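Local coordinates for defensin (PDB 3PSM), which probably acts against fungi as a disulfide-rich, dimeric antimicrobial protein of the gamma-thionin family, at residues A[18-21]-A[22-26]. Residues are numbered along the deposited sequence; the frame is centred on the assembly and turned at random.
Sequences GSCD and DHCKN
Asp-21 and Lys-25, one turn apart on the same helix, illustrate how an i to i+4 salt bridge is assembled from two differently turned side chains. The aspartate carboxylate is carried forward by its first torsion, with CG anti to the backbone N (chi1 -160°), while the lysine chain runs extended beyond CG and leans back across it. Lys-25 NZ meets Asp-21 OD2 at 2.8 Å, on the syn side and 25° out of the carboxylate plane; of the two oxygens it bonds this one alone, while the lysine CE methylene packs 3.3 Å from Asp-21 OD1. OD1 also accepts the backbone N-H of Gly-33, which should help to fix the rotation of the carboxylate.

The same spacing sets Cys-20 and Cys-24 side by side on the helix, their SG atoms 3.9 Å apart in van der Waals contact and not bonded to each other. Cys-24 SG also rests 3.3 Å from Cys-20 O, the carbonyl that accepts Cys-24 N at 2.8 Å in a nearly straight bond.

A third i to i+4 pair is uncharged on one side: Asn-26 ND2 donates to Asp-22 OD1 at 2.9 Å, with the acceptor close to the amide plane. The other oxygen of Asp-22 forms a salt bridge with Arg-40 of the second subunit, Asp-21 OD2 likewise takes Arg-36 of that subunit, and Lys-25 NZ donates to its Glu-4 O, so the Asp-21, Asp-22 and Lys-25 side of the helix faces the second subunit.

Helix 17-27 is two-faced: one side is turned to that subunit, and the other carries the disulfides from Cys-20 to Cys-41 and from Cys-24 to Cys-43, which staple it to strand 41-46, the middle strand of the antiparallel sheet, in the cysteine-stabilised alpha-beta motif of plant defensins.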
loop_
_atom_site.group_PDB
_atom_site.type_symbol
_atom_site.label_atom_id
_atom_site.label_comp_id
_atom_site.label_asym_id
_atom_site.label_seq_id
_atom_site.Cartn_x
_atom_site.Cartn_y
_atom_site.Cartn_z
ATOM N N GLY A 18 4.556 1.380 3.088
ATOM C CA GLY A 18 3.164 1.643 2.780
ATOM C C GLY A 18 2.937 2.971 2.149
ATOM O O GLY A 18 2.155 3.128 1.208
ATOM N N SER A 19 3.637 4.038 2.612
ATOM C CA SER A 19 3.462 5.348 2.011
ATOM C C SER A 19 3.875 5.321 0.516
ATOM O O SER A 19 3.214 5.947 -0.331
ATOM C CB SER A 19 4.248 6.420 2.727
ATOM O OG SER A 19 5.658 6.280 2.618
ATOM N N CYS A 20 4.949 4.617 0.208
ATOM C CA CYS A 20 5.421 4.552 -1.165
ATOM C C CYS A 20 4.565 3.682 -2.029
ATOM O O CYS A 20 4.251 4.024 -3.183
ATOM C CB CYS A 20 6.876 4.069 -1.161
ATOM S SG CYS A 20 7.626 3.927 -2.784
ATOM N N ASP A 21 4.146 2.533 -1.505
ATOM C CA ASP A 21 3.244 1.648 -2.258
ATOM C C ASP A 21 1.943 2.350 -2.584
ATOM O O ASP A 21 1.418 2.239 -3.694
ATOM C CB ASP A 21 3.023 0.375 -1.454
ATOM C CG ASP A 21 2.525 -0.806 -2.243
ATOM O OD1 ASP A 21 2.914 -0.957 -3.414
ATOM O OD2 ASP A 21 1.738 -1.595 -1.662
ATOM N N ASP A 22 1.406 3.111 -1.625
ATOM C CA ASP A 22 0.216 3.918 -1.843
ATOM C C ASP A 22 0.439 4.887 -2.994
ATOM O O ASP A 22 -0.314 4.952 -3.961
ATOM C CB ASP A 22 -0.128 4.644 -0.535
ATOM C CG ASP A 22 -1.198 5.694 -0.594
ATOM O OD1 ASP A 22 -2.016 5.665 -1.532
ATOM O OD2 ASP A 22 -1.192 6.597 0.284
ATOM N N HIS A 23 1.532 5.682 -2.897
ATOM C CA HIS A 23 1.840 6.620 -3.960
ATOM C C HIS A 23 1.917 5.928 -5.315
ATOM O O HIS A 23 1.332 6.363 -6.323
ATOM C CB HIS A 23 3.168 7.347 -3.631
ATOM C CG HIS A 23 3.600 8.222 -4.794
ATOM N ND1 HIS A 23 3.205 9.550 -4.869
ATOM C CD2 HIS A 23 4.345 7.900 -5.884
ATOM C CE1 HIS A 23 3.694 9.996 -6.015
ATOM N NE2 HIS A 23 4.353 9.042 -6.641
ATOM N N CYS A 24 2.732 4.880 -5.395
ATOM C CA CYS A 24 2.984 4.230 -6.685
ATOM C C CYS A 24 1.714 3.623 -7.265
ATOM O O CYS A 24 1.463 3.748 -8.448
ATOM C CB CYS A 24 4.074 3.179 -6.541
ATOM S SG CYS A 24 5.699 3.913 -6.144
ATOM N N LYS A 25 0.902 2.954 -6.419
ATOM C CA LYS A 25 -0.332 2.325 -6.894
ATOM C C LYS A 25 -1.393 3.357 -7.232
ATOM O O LYS A 25 -2.123 3.203 -8.226
ATOM C CB LYS A 25 -0.862 1.346 -5.851
ATOM C CG LYS A 25 -0.082 0.077 -5.731
ATOM C CD LYS A 25 -0.504 -0.795 -4.569
ATOM C CE LYS A 25 0.102 -2.199 -4.668
ATOM N NZ LYS A 25 0.034 -2.958 -3.431
ATOM N N ASN A 26 -1.564 4.350 -6.381
ATOM C CA ASN A 26 -2.751 5.220 -6.415
ATOM C C ASN A 26 -2.538 6.556 -7.029
ATOM O O ASN A 26 -3.533 7.168 -7.475
ATOM C CB ASN A 26 -3.310 5.364 -4.988
ATOM C CG ASN A 26 -3.711 4.021 -4.448
ATOM O OD1 ASN A 26 -4.400 3.245 -5.162
ATOM N ND2 ASN A 26 -3.328 3.718 -3.233
HETATM O O HOH W 1 1.859 8.238 0.267
#